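Local coordinates for protein EmrA (Aquifex aeolicus, PDB 4TKO) that acts as the periplasmic adaptor of a major facilitator superfamily multidrug efflux pump, probably taking part in the export of xenobiotics across the cell envelope, at residues 13-18 against 256-261; 46-51 against 220-225; 57-62 against 214-219; 231-236 against 246-251. All coordinates share one frame; numbering follows the deposited sequence.

Interaction 1: residues 13-18 against 256-261; sequences VFVKAD and FYVEVL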
loop_
_atom_site.group_PDB
_atom_site.type_symbol
_atom_site.label_atom_id
_atom_site.label_comp_id
_atom_site.label_asym_id
_atom_site.label_seq_id
_atom_site.Cartn_x
_atom_site.Cartn_y
_atom_site.Cartn_z
ATOM N N VAL A 13 11.209 50.289 -26.130
ATOM C CA VAL A 13 11.317 48.835 -26.195
ATOM C C VAL A 13 11.051 48.180 -24.834
ATOM O O VAL A 13 11.612 48.571 -23.801
ATOM C CB VAL A 13 12.719 48.380 -26.748
ATOM C CG1 VAL A 13 13.569 49.572 -27.192
ATOM C CG2 VAL A 13 13.471 47.548 -25.732
ATOM N N PHE A 14 10.178 47.181 -24.835
ATOM C CA PHE A 14 9.867 46.462 -23.596
ATOM C C PHE A 14 10.074 44.990 -23.796
ATOM O O PHE A 14 9.482 44.404 -24.710
ATOM C CB PHE A 14 8.428 46.721 -23.150
ATOM C CG PHE A 14 8.076 48.170 -23.131
ATOM C CD1 PHE A 14 7.687 48.820 -24.303
ATOM C CD2 PHE A 14 8.184 48.901 -21.959
ATOM C CE1 PHE A 14 7.397 50.158 -24.294
ATOM C CE2 PHE A 14 7.888 50.229 -21.943
ATOM C CZ PHE A 14 7.492 50.864 -23.109
ATOM N N VAL A 15 10.921 44.402 -22.956
ATOM C CA VAL A 15 11.031 42.951 -22.927
ATOM C C VAL A 15 9.779 42.377 -22.243
ATOM O O VAL A 15 9.442 42.702 -21.088
ATOM C CB VAL A 15 12.334 42.501 -22.211
ATOM C CG1 VAL A 15 12.405 41.012 -22.103
ATOM C CG2 VAL A 15 13.547 43.005 -22.965
ATOM N N LYS A 16 9.071 41.514 -22.966
ATOM C CA LYS A 16 7.840 40.930 -22.443
ATOM C C LYS A 16 7.866 39.406 -22.487
ATOM O O LYS A 16 8.716 38.805 -23.142
ATOM C CB LYS A 16 6.630 41.457 -23.218
ATOM C CG LYS A 16 6.514 42.974 -23.211
ATOM C CD LYS A 16 5.076 43.432 -23.402
ATOM C CE LYS A 16 4.216 43.071 -22.200
ATOM N NZ LYS A 16 2.817 43.556 -22.356
ATOM N N ALA A 17 6.925 38.789 -21.779
ATOM C CA ALA A 17 6.841 37.335 -21.707
ATOM C C ALA A 17 5.435 36.848 -22.036
ATOM O O ALA A 17 4.471 37.194 -21.352
ATOM C CB ALA A 17 7.262 36.849 -20.327
ATOM N N ASP A 18 5.325 36.044 -23.089
ATOM C CA ASP A 18 4.040 35.483 -23.492
ATOM C C ASP A 18 3.512 34.494 -22.458
ATOM O O ASP A 18 2.456 34.712 -21.862
ATOM C CB ASP A 18 4.154 34.802 -24.858
ATOM C CG ASP A 18 3.713 35.700 -25.997
ATOM O OD1 ASP A 18 2.850 36.574 -25.764
ATOM O OD2 ASP A 18 4.225 35.529 -27.124
ATOM N N PHE A 256 10.214 34.677 -23.995
ATOM C CA PHE A 256 10.575 36.077 -24.164
ATOM C C PHE A 256 10.532 36.611 -25.610
ATOM O O PHE A 256 10.957 35.948 -26.581
ATOM C CB PHE A 256 11.979 36.318 -23.618
ATOM C CG PHE A 256 12.073 36.307 -22.128
ATOM C CD1 PHE A 256 11.332 37.197 -21.363
ATOM C CD2 PHE A 256 12.942 35.432 -21.486
ATOM C CE1 PHE A 256 11.440 37.211 -19.966
ATOM C CE2 PHE A 256 13.064 35.449 -20.099
ATOM C CZ PHE A 256 12.305 36.339 -19.337
ATOM N N TYR A 257 10.021 37.832 -25.728
ATOM C CA TYR A 257 10.095 38.597 -26.958
ATOM C C TYR A 257 10.265 40.059 -26.617
ATOM O O TYR A 257 10.134 40.467 -25.455
ATOM C CB TYR A 257 8.858 38.406 -27.829
ATOM C CG TYR A 257 7.581 38.912 -27.206
ATOM C CD1 TYR A 257 6.960 38.196 -26.197
ATOM C CD2 TYR A 257 6.979 40.090 -27.640
ATOM C CE1 TYR A 257 5.796 38.626 -25.632
ATOM C CE2 TYR A 257 5.795 40.534 -27.068
ATOM C CZ TYR A 257 5.212 39.791 -26.060
ATOM O OH TYR A 257 4.040 40.191 -25.463
ATOM N N VAL A 258 10.576 40.854 -27.632
ATOM C CA VAL A 258 10.700 42.281 -27.419
ATOM C C VAL A 258 9.513 42.947 -28.058
ATOM O O VAL A 258 9.091 42.563 -29.164
ATOM C CB VAL A 258 12.002 42.834 -27.992
ATOM C CG1 VAL A 258 12.013 44.348 -27.911
ATOM C CG2 VAL A 258 13.179 42.242 -27.241
ATOM N N GLU A 259 8.939 43.898 -27.330
ATOM C CA GLU A 259 7.821 44.660 -27.845
ATOM C C GLU A 259 8.276 46.082 -28.066
ATOM O O GLU A 259 8.819 46.745 -27.170
ATOM C CB GLU A 259 6.628 44.615 -26.896
ATOM C CG GLU A 259 5.373 45.309 -27.445
ATOM C CD GLU A 259 4.431 45.824 -26.346
ATOM O OE1 GLU A 259 3.195 45.754 -26.537
ATOM O OE2 GLU A 259 4.919 46.307 -25.294
ATOM N N VAL A 260 8.054 46.545 -29.279
ATOM C CA VAL A 260 8.500 47.868 -29.669
ATOM C C VAL A 260 7.293 48.709 -30.034
ATOM O O VAL A 260 6.414 48.250 -30.770
ATOM C CB VAL A 260 9.492 47.772 -30.840
ATOM C CG1 VAL A 260 9.863 49.128 -31.342
ATOM C CG2 VAL A 260 10.738 47.034 -30.377
ATOM N N LEU A 261 7.224 49.913 -29.472
ATOM C CA LEU A 261 6.166 50.868 -29.833
ATOM C C LEU A 261 6.697 51.841 -30.868
ATOM O O LEU A 261 7.439 52.770 -30.535
ATOM C CB LEU A 261 5.656 51.632 -28.610
ATOM C CG LEU A 261 4.936 50.687 -27.669
ATOM C CD1 LEU A 261 4.212 51.454 -26.605
ATOM C CD2 LEU A 261 3.984 49.798 -28.471
#
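Tyr257, Lys16 and Phe14 bury the most surface where strands 13-17 and 256-261 pair antiparallel, and all three stand on one face of the sheet with Glu259. Tyr257 carries its CG between the backbone N and the carbonyl carbon (chi1 64°), the crowded position, swinging the ring over its neighbour. Lys16 CB comes over one face of the ring, 4.0 Å from the centroid of Tyr257, in a CH-pi contact. The Lys16 chain bends at chi3 and runs alongside Glu259, both pointing the same way. Its CD methylene lies 3.4 Å from Glu259 OE2, whereas Lys16 NZ stays 4.5 Å from that oxygen, beyond a salt bridge. A long lysine suits this partly exposed place because its methylenes pack while its charge need not be buried. Phe14 crosses Glu259 obliquely, with Glu259 O at the edge of its ring, and its CE1 meets Leu261 CD1 at 4.1 Å.

Two hydrogen-bonded pairs fix the register. Phe14 N donates to Glu259 O at 2.7 Å, and Phe14 O accepts Glu259 N; Lys16 N binds Tyr257 O at 2.9 Å, and Lys16 O accepts Tyr257 N. The other face is apolar: the beta-branched Val13, Val15, Val258 and Val260 favour an extended backbone, Ala17 is small, and Phe256 adds a ring, its CD1 4.0 Å from Val15 CG1. Lys325 of flanking strand 321-330 pairs with Asp18 and makes a cation-pi contact with Tyr257. One face is thus apolar and packed on Leu336, Val338 and Met340, consistent with the barrel interior; the other is mixed, its Lys16-Glu259 attraction probably weak.

Interaction 2: residues 46-51 against 220-225; sequences EALAKL and TVLIAP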
loop_
_atom_site.group_PDB
_atom_site.type_symbol
_atom_site.label_atom_id
_atom_site.label_comp_id
_atom_site.label_asym_id
_atom_site.label_seq_id
_atom_site.Cartn_x
_atom_site.Cartn_y
_atom_site.Cartn_z
ATOM N N GLU A 46 15.384 23.012 -8.403
ATOM C CA GLU A 46 15.842 23.912 -7.344
ATOM C C GLU A 46 14.726 24.256 -6.376
ATOM O O GLU A 46 13.557 24.388 -6.776
ATOM C CB GLU A 46 16.405 25.208 -7.932
ATOM C CG GLU A 46 17.674 25.060 -8.751
ATOM C CD GLU A 46 18.437 26.371 -8.892
ATOM O OE1 GLU A 46 18.774 26.737 -10.037
ATOM O OE2 GLU A 46 18.709 27.035 -7.862
ATOM N N ALA A 47 15.083 24.415 -5.104
ATOM C CA ALA A 47 14.135 24.930 -4.119
ATOM C C ALA A 47 14.029 26.431 -4.263
ATOM O O ALA A 47 15.037 27.117 -4.429
ATOM C CB ALA A 47 14.547 24.573 -2.713
ATOM N N LEU A 48 12.802 26.934 -4.209
ATOM C CA LEU A 48 12.561 28.360 -4.322
ATOM C C LEU A 48 12.202 28.907 -2.974
ATOM O O LEU A 48 12.572 30.031 -2.642
ATOM C CB LEU A 48 11.440 28.648 -5.321
ATOM C CG LEU A 48 11.566 27.940 -6.674
ATOM C CD1 LEU A 48 10.339 28.182 -7.509
ATOM C CD2 LEU A 48 12.807 28.401 -7.437
ATOM N N ALA A 49 11.492 28.105 -2.182
ATOM C CA ALA A 49 11.019 28.554 -0.880
ATOM C C ALA A 49 10.591 27.380 -0.029
ATOM O O ALA A 49 10.489 26.265 -0.523
ATOM C CB ALA A 49 9.892 29.504 -1.047
ATOM N N LYS A 50 10.320 27.621 1.249
ATOM C CA LYS A 50 10.058 26.507 2.146
ATOM C C LYS A 50 9.077 26.894 3.238
ATOM O O LYS A 50 9.112 28.018 3.740
ATOM C CB LYS A 50 11.382 26.014 2.741
ATOM C CG LYS A 50 11.262 25.023 3.867
ATOM C CD LYS A 50 12.310 25.321 4.939
ATOM C CE LYS A 50 12.913 24.037 5.497
ATOM N NZ LYS A 50 13.823 23.389 4.505
ATOM N N LEU A 51 8.187 25.967 3.587
ATOM C CA LEU A 51 7.235 26.185 4.672
ATOM C C LEU A 51 7.706 25.521 5.968
ATOM O O LEU A 51 8.514 24.598 5.956
ATOM C CB LEU A 51 5.861 25.656 4.290
ATOM C CG LEU A 51 5.175 26.229 3.031
ATOM C CD1 LEU A 51 3.809 25.592 2.799
ATOM C CD2 LEU A 51 5.034 27.744 3.106
ATOM N N THR A 220 6.301 20.751 1.456
ATOM C CA THR A 220 6.538 22.017 2.133
ATOM C C THR A 220 7.719 22.724 1.488
ATOM O O THR A 220 7.951 23.905 1.742
ATOM C CB THR A 220 6.782 21.853 3.639
ATOM O OG1 THR A 220 7.861 20.941 3.855
ATOM C CG2 THR A 220 5.530 21.337 4.337
ATOM N N VAL A 221 8.455 22.019 0.636
ATOM C CA VAL A 221 9.461 22.703 -0.152
ATOM C C VAL A 221 8.993 22.909 -1.581
ATOM O O VAL A 221 8.774 21.966 -2.324
ATOM C CB VAL A 221 10.805 21.958 -0.166
ATOM C CG1 VAL A 221 11.814 22.750 -0.988
ATOM C CG2 VAL A 221 11.331 21.774 1.252
ATOM N N LEU A 222 8.838 24.168 -1.949
ATOM C CA LEU A 222 8.493 24.552 -3.306
ATOM C C LEU A 222 9.664 24.414 -4.284
ATOM O O LEU A 222 10.581 25.229 -4.267
ATOM C CB LEU A 222 7.989 25.997 -3.295
ATOM C CG LEU A 222 7.580 26.578 -4.638
ATOM C CD1 LEU A 222 6.620 25.639 -5.363
ATOM C CD2 LEU A 222 6.943 27.922 -4.430
ATOM N N ILE A 223 9.640 23.403 -5.147
ATOM C CA ILE A 223 10.739 23.250 -6.099
ATOM C C ILE A 223 10.279 23.628 -7.495
ATOM O O ILE A 223 9.087 23.571 -7.789
ATOM C CB ILE A 223 11.323 21.816 -6.117
ATOM C CG1 ILE A 223 10.411 20.853 -6.860
ATOM C CG2 ILE A 223 11.578 21.321 -4.709
ATOM C CD1 ILE A 223 11.006 19.473 -6.997
ATOM N N ALA A 224 11.227 24.022 -8.345
ATOM C CA ALA A 224 10.906 24.531 -9.678
ATOM C C ALA A 224 10.618 23.406 -10.668
ATOM O O ALA A 224 11.405 22.467 -10.796
ATOM C CB ALA A 224 12.030 25.406 -10.192
ATOM N N PRO A 225 9.474 23.501 -11.367
ATOM C CA PRO A 225 8.960 22.495 -12.311
ATOM C C PRO A 225 9.683 22.493 -13.653
ATOM O O PRO A 225 9.616 21.515 -14.400
ATOM C CB PRO A 225 7.503 22.906 -12.496
ATOM C CG PRO A 225 7.515 24.403 -12.291
ATOM C CD PRO A 225 8.555 24.648 -11.223
#
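Leu222 O is held by two donors: Leu48 N, at 2.8 Å and nearly along the C=O axis with an N-H...O angle of 167°, and more softly the CA-H of Ala47. Thr220 O is gripped the same way, by Leu51 N at 2.8 Å and by the CA-H of Lys50, and so is Glu46 O, by Ala224 N at 2.8 Å and the CA-H of Ile223. The remaining bond, Leu222 N to Ala49 O, is more bent (140°), with the donor above the carbonyl plane.

These bonds join strands 47-51 and 221-223 and the residues flanking them as antiparallel partners. On one face small Ala47 lets its CB meet Val221 CG1 at 3.7 Å, and Lys50 crosses Val221 obliquely, offering CG to CG2. Leucines fill the other side: Leu48 turns CG anti to its carbonyl carbon (chi1 -49°) and brings CD2 to Ala224 CB at 4.1 Å, while its CD1 approaches Leu222 CG. Leu48, Ala49 and Leu222 also pack on Phe248. The contact therefore owes its order to backbone bonds, with leucines burying one side, while the Glu46 carboxylate and Thr220 OG1 are satisfied elsewhere, by Lys36 and Ile217 O.

Interaction 3: residues 57-62 against 214-219; sequences ELEKRT and EQKIKD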
loop_
_atom_site.group_PDB
_atom_site.type_symbol
_atom_site.label_atom_id
_atom_site.label_comp_id
_atom_site.label_asym_id
_atom_site.label_seq_id
_atom_site.Cartn_x
_atom_site.Cartn_y
_atom_site.Cartn_z
ATOM N N GLU A 57 4.674 17.173 10.382
ATOM C CA GLU A 57 5.553 16.151 10.937
ATOM C C GLU A 57 4.986 15.568 12.222
ATOM O O GLU A 57 5.168 14.390 12.512
ATOM C CB GLU A 57 6.944 16.715 11.170
ATOM C CG GLU A 57 7.733 16.809 9.889
ATOM C CD GLU A 57 9.108 17.426 10.071
ATOM O OE1 GLU A 57 9.263 18.299 10.956
ATOM O OE2 GLU A 57 10.032 17.035 9.319
ATOM N N LEU A 58 4.293 16.395 12.984
ATOM C CA LEU A 58 3.570 15.906 14.142
ATOM C C LEU A 58 2.478 14.954 13.675
ATOM O O LEU A 58 2.362 13.833 14.168
ATOM C CB LEU A 58 2.967 17.063 14.944
ATOM C CG LEU A 58 2.205 16.622 16.196
ATOM C CD1 LEU A 58 3.166 16.223 17.315
ATOM C CD2 LEU A 58 1.218 17.678 16.663
ATOM N N GLU A 59 1.689 15.414 12.713
ATOM C CA GLU A 59 0.608 14.627 12.135
ATOM C C GLU A 59 1.091 13.245 11.711
ATOM O O GLU A 59 0.408 12.256 11.929
ATOM C CB GLU A 59 -0.003 15.360 10.940
ATOM C CG GLU A 59 -1.131 14.616 10.241
ATOM C CD GLU A 59 -1.507 15.246 8.899
ATOM O OE1 GLU A 59 -0.658 15.238 7.977
ATOM O OE2 GLU A 59 -2.646 15.753 8.766
ATOM N N LYS A 60 2.275 13.181 11.120
ATOM C CA LYS A 60 2.831 11.911 10.690
ATOM C C LYS A 60 3.196 11.063 11.895
ATOM O O LYS A 60 2.925 9.869 11.936
ATOM C CB LYS A 60 4.063 12.118 9.808
ATOM C CG LYS A 60 4.822 10.837 9.494
ATOM C CD LYS A 60 6.093 11.118 8.711
ATOM C CE LYS A 60 7.008 9.908 8.667
ATOM N NZ LYS A 60 8.408 10.249 8.275
ATOM N N ARG A 61 3.808 11.683 12.888
ATOM C CA ARG A 61 4.315 10.921 14.010
ATOM C C ARG A 61 3.198 10.601 14.987
ATOM O O ARG A 61 3.273 9.611 15.698
ATOM C CB ARG A 61 5.460 11.670 14.677
ATOM C CG ARG A 61 6.694 11.724 13.770
ATOM C CD ARG A 61 7.826 12.511 14.393
ATOM N NE ARG A 61 8.097 12.056 15.751
ATOM C CZ ARG A 61 8.921 12.671 16.591
ATOM N NH1 ARG A 61 9.557 13.770 16.202
ATOM N NH2 ARG A 61 9.107 12.188 17.815
ATOM N N THR A 62 2.152 11.418 15.002
ATOM C CA THR A 62 0.926 11.046 15.698
ATOM C C THR A 62 0.421 9.713 15.143
ATOM O O THR A 62 -0.174 8.913 15.857
ATOM C CB THR A 62 -0.180 12.123 15.547
ATOM O OG1 THR A 62 0.125 13.252 16.376
ATOM C CG2 THR A 62 -1.543 11.578 15.951
ATOM N N GLU A 214 3.837 11.896 4.715
ATOM C CA GLU A 214 5.194 12.144 4.247
ATOM C C GLU A 214 5.169 12.969 2.972
ATOM O O GLU A 214 6.136 13.670 2.670
ATOM C CB GLU A 214 5.957 10.835 4.023
ATOM C CG GLU A 214 6.683 10.337 5.274
ATOM C CD GLU A 214 6.760 8.806 5.370
ATOM O OE1 GLU A 214 6.086 8.106 4.575
ATOM O OE2 GLU A 214 7.498 8.302 6.250
ATOM N N GLN A 215 4.067 12.902 2.226
ATOM C CA GLN A 215 3.965 13.715 1.021
ATOM C C GLN A 215 3.782 15.162 1.411
ATOM O O GLN A 215 4.481 16.037 0.909
ATOM C CB GLN A 215 2.824 13.266 0.118
ATOM C CG GLN A 215 3.318 12.584 -1.147
ATOM C CD GLN A 215 4.314 13.431 -1.915
ATOM O OE1 GLN A 215 4.117 14.629 -2.073
ATOM N NE2 GLN A 215 5.395 12.808 -2.392
ATOM N N LYS A 216 2.852 15.409 2.325
ATOM C CA LYS A 216 2.587 16.765 2.772
ATOM C C LYS A 216 3.890 17.402 3.282
ATOM O O LYS A 216 4.161 18.573 3.022
ATOM C CB LYS A 216 1.498 16.781 3.850
ATOM C CG LYS A 216 0.189 16.160 3.396
ATOM C CD LYS A 216 -0.943 16.354 4.398
ATOM C CE LYS A 216 -2.180 15.586 3.934
ATOM N NZ LYS A 216 -3.109 15.207 5.047
ATOM N N ILE A 217 4.708 16.610 3.970
ATOM C CA ILE A 217 5.960 17.097 4.500
ATOM C C ILE A 217 6.906 17.460 3.359
ATOM O O ILE A 217 7.540 18.509 3.373
ATOM C CB ILE A 217 6.618 16.054 5.428
ATOM C CG1 ILE A 217 5.802 15.901 6.707
ATOM C CG2 ILE A 217 8.042 16.463 5.781
ATOM C CD1 ILE A 217 6.108 14.642 7.468
ATOM N N LYS A 218 6.995 16.589 2.369
ATOM C CA LYS A 218 7.834 16.841 1.207
ATOM C C LYS A 218 7.320 18.051 0.399
ATOM O O LYS A 218 8.105 18.790 -0.198
ATOM C CB LYS A 218 7.899 15.574 0.334
ATOM C CG LYS A 218 8.673 15.730 -0.965
ATOM C CD LYS A 218 8.825 14.397 -1.680
ATOM C CE LYS A 218 9.057 14.594 -3.173
ATOM N NZ LYS A 218 7.903 15.280 -3.837
ATOM N N ASP A 219 6.008 18.264 0.404
ATOM C CA ASP A 219 5.416 19.370 -0.343
ATOM C C ASP A 219 5.625 20.733 0.312
ATOM O O ASP A 219 5.165 21.763 -0.217
ATOM C CB ASP A 219 3.911 19.146 -0.542
ATOM C CG ASP A 219 3.610 18.076 -1.574
ATOM O OD1 ASP A 219 4.402 17.943 -2.550
ATOM O OD2 ASP A 219 2.576 17.372 -1.393
#
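Helices 57-62 and 214-218 run antiparallel, their axes 9.3 Å apart at closest approach and 163° between their directions. Ile217 is the apolar centre of the contact. With CG1 anti to its carbonyl carbon (chi1 -69°), it extends CD1 across Glu57 and Lys60 at about a right angle to each, 3.6 Å from Glu57 CG and 3.7 Å from Lys60 CD. A beta-branched residue with a long arm suits this spot, since it meets the methylenes of charged chains whose ends can stay at the surface.

Ionic pairs lie to the two sides of it. Lys60, extended throughout with CG anti to the backbone N, reaches Glu214 OE2 with NZ at 3.0 Å, a salt bridge for which the Glu214 chain bends at chi2. Glu59 and Lys216 cross at about a right angle and form a long bridge, OE2 to NZ at 3.8 Å. Ala213 and Tyr56 add packing around these chains. Apolar contact between charged flanks is how antiparallel coiled coils are commonly built, and both segments reach into regions predicted as such: this is the base of the long alpha-helical hairpin of the adaptor, where it leaves the barrel-sandwich domain.

Interaction 4: residues 231-236 against 246-251; sequences AKRFIS and PAFALV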
loop_
_atom_site.group_PDB
_atom_site.type_symbol
_atom_site.label_atom_id
_atom_site.label_comp_id
_atom_site.label_asym_id
_atom_site.label_seq_id
_atom_site.Cartn_x
_atom_site.Cartn_y
_atom_site.Cartn_z
ATOM N N ALA A 231 9.851 35.723 -12.478
ATOM C CA ALA A 231 9.222 36.917 -13.010
ATOM C C ALA A 231 8.539 37.741 -11.930
ATOM O O ALA A 231 8.409 38.961 -12.081
ATOM C CB ALA A 231 8.215 36.530 -14.094
ATOM N N LYS A 232 8.088 37.073 -10.865
ATOM C CA LYS A 232 7.428 37.734 -9.738
ATOM C C LYS A 232 7.581 36.899 -8.479
ATOM O O LYS A 232 7.694 35.672 -8.541
ATOM C CB LYS A 232 5.937 37.978 -10.024
ATOM C CG LYS A 232 5.659 38.912 -11.206
ATOM C CD LYS A 232 4.882 40.169 -10.793
ATOM C CE LYS A 232 5.025 41.310 -11.825
ATOM N NZ LYS A 232 6.278 42.113 -11.587
ATOM N N ARG A 233 7.603 37.568 -7.333
ATOM C CA ARG A 233 7.578 36.881 -6.050
ATOM C C ARG A 233 6.479 37.453 -5.175
ATOM O O ARG A 233 6.497 38.628 -4.827
ATOM C CB ARG A 233 8.925 36.987 -5.328
ATOM C CG ARG A 233 8.845 36.484 -3.903
ATOM C CD ARG A 233 10.202 36.157 -3.325
ATOM N NE ARG A 233 10.932 37.368 -2.969
ATOM C CZ ARG A 233 10.748 38.052 -1.846
ATOM N NH1 ARG A 233 9.855 37.640 -0.959
ATOM N NH2 ARG A 233 11.450 39.155 -1.620
ATOM N N PHE A 234 5.523 36.618 -4.800
ATOM C CA PHE A 234 4.353 37.114 -4.097
ATOM C C PHE A 234 4.454 36.919 -2.604
ATOM O O PHE A 234 3.583 37.356 -1.865
ATOM C CB PHE A 234 3.095 36.418 -4.598
ATOM C CG PHE A 234 2.832 36.623 -6.047
ATOM C CD1 PHE A 234 2.456 37.864 -6.525
ATOM C CD2 PHE A 234 2.942 35.574 -6.939
ATOM C CE1 PHE A 234 2.205 38.052 -7.870
ATOM C CE2 PHE A 234 2.681 35.757 -8.283
ATOM C CZ PHE A 234 2.317 36.992 -8.748
ATOM N N ILE A 235 5.498 36.247 -2.155
ATOM C CA ILE A 235 5.524 35.837 -0.750
ATOM C C ILE A 235 6.729 36.362 -0.002
ATOM O O ILE A 235 7.792 36.605 -0.571
ATOM C CB ILE A 235 5.500 34.303 -0.595
ATOM C CG1 ILE A 235 6.674 33.697 -1.364
ATOM C CG2 ILE A 235 4.193 33.754 -1.098
ATOM C CD1 ILE A 235 6.940 32.238 -1.090
ATOM N N SER A 236 6.546 36.524 1.295
ATOM C CA SER A 236 7.625 36.944 2.150
ATOM C C SER A 236 7.727 35.961 3.282
ATOM O O SER A 236 6.735 35.333 3.665
ATOM C CB SER A 236 7.388 38.362 2.692
ATOM O OG SER A 236 7.503 39.313 1.659
ATOM N N PRO A 246 -0.571 31.308 -5.426
ATOM C CA PRO A 246 0.632 31.704 -6.163
ATOM C C PRO A 246 1.739 32.282 -5.269
ATOM O O PRO A 246 1.525 33.225 -4.504
ATOM C CB PRO A 246 0.108 32.771 -7.126
ATOM C CG PRO A 246 -1.335 32.456 -7.288
ATOM C CD PRO A 246 -1.767 32.004 -5.926
ATOM N N ALA A 247 2.929 31.708 -5.392
ATOM C CA ALA A 247 4.101 32.131 -4.644
ATOM C C ALA A 247 5.104 32.854 -5.559
ATOM O O ALA A 247 5.630 33.903 -5.189
ATOM C CB ALA A 247 4.757 30.923 -3.970
ATOM N N PHE A 248 5.386 32.270 -6.728
ATOM C CA PHE A 248 6.210 32.916 -7.749
ATOM C C PHE A 248 5.562 32.818 -9.108
ATOM O O PHE A 248 4.647 32.012 -9.331
ATOM C CB PHE A 248 7.613 32.297 -7.853
ATOM C CG PHE A 248 8.357 32.237 -6.553
ATOM C CD1 PHE A 248 8.070 31.252 -5.620
ATOM C CD2 PHE A 248 9.355 33.150 -6.275
ATOM C CE1 PHE A 248 8.755 31.199 -4.428
ATOM C CE2 PHE A 248 10.045 33.102 -5.081
ATOM C CZ PHE A 248 9.752 32.123 -4.160
ATOM N N ALA A 249 6.060 33.635 -10.027
ATOM C CA ALA A 249 5.819 33.418 -11.443
ATOM C C ALA A 249 7.135 33.022 -12.135
ATOM O O ALA A 249 8.162 33.661 -11.938
ATOM C CB ALA A 249 5.234 34.645 -12.062
ATOM N N LEU A 250 7.100 31.955 -12.922
ATOM C CA LEU A 250 8.286 31.487 -13.617
ATOM C C LEU A 250 8.111 31.632 -15.110
ATOM O O LEU A 250 7.090 31.233 -15.661
ATOM C CB LEU A 250 8.580 30.036 -13.285
ATOM C CG LEU A 250 10.062 29.681 -13.309
ATOM C CD1 LEU A 250 10.810 30.552 -12.331
ATOM C CD2 LEU A 250 10.242 28.223 -12.963
ATOM N N VAL A 251 9.116 32.208 -15.760
ATOM C CA VAL A 251 9.071 32.433 -17.190
ATOM C C VAL A 251 9.977 31.444 -17.907
ATOM O O VAL A 251 11.141 31.258 -17.547
ATOM C CB VAL A 251 9.494 33.875 -17.541
ATOM C CG1 VAL A 251 9.675 34.053 -19.065
ATOM C CG2 VAL A 251 8.479 34.854 -16.991
#
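A classic beta bulge marks this antiparallel pairing in the barrel-sandwich hybrid: Ala231 and Lys232 both face Ala249 across strands 231-233 and 246-251.

Three backbone hydrogen bonds carry the pairing. Ala231 N meets Ala249 O at 2.7 Å, and Ala249 N answers to Lys232 O at 3.0 Å, so the two bulge residues share one partner. Past the end of the strand, Phe234 N still reaches Ala247 O at 2.7 Å in a straight bond (173°), which holds the turning chain against 246-251. All three donors lie above the carbonyl planes. Ala247 and Phe248 form a second classic bulge opposite Leu23, so strand 246-251 is held on two sides.

Apolar packing comes next. Small Ala231 and Ala249 fit the bulge, and Ala231 CB also touches Val251 CG2. Phe248 turns CG anti to its carbonyl carbon (chi1 -54°), so that its ring meets Ile235 CD1 through CE1 at 3.9 Å. Ile235 takes the crowded first torsion (chi1 57°), which also presents CD1 to Ala247 CB. A large aromatic suits a place where Ile235 and the Arg233 chain both meet it. More exposed Phe234 crosses Pro246 obliquely, its CD2 4.0 Å from Pro246 CB.

Polar chains occupy the margin. Arg233 lies alongside Phe248, pointing the same way, so its methylenes pack against the ring while NE forms a salt bridge with Asp37. NH1 also bonds Ile235 O, near the guanidinium plane. The nearest touch of the pair is Arg233 CD, 3.5 Å from Phe248 CE2.

Interactions 1, 2 and 4 are strand pairings with partly buried faces, whereas interaction 3 is a surface contact between helices, and it alone depends on salt bridges between its two segments. Interactions 1 and 4 share one sheet and meet where Val251 packs on Phe256 and Ala17. Interactions 2 and 4 belong to different sheets that pack together around Phe248, their centres about 12 Å apart. Strand 47-51 runs on into helix 54-68, and helix 202-218 returns into strand 221-223, so interaction 2 closes the base of the hairpin that interaction 3 begins. Backbone bonds and buried apolar faces thus hold the beta domains, while an isoleucine flanked by salt bridges joins the helices.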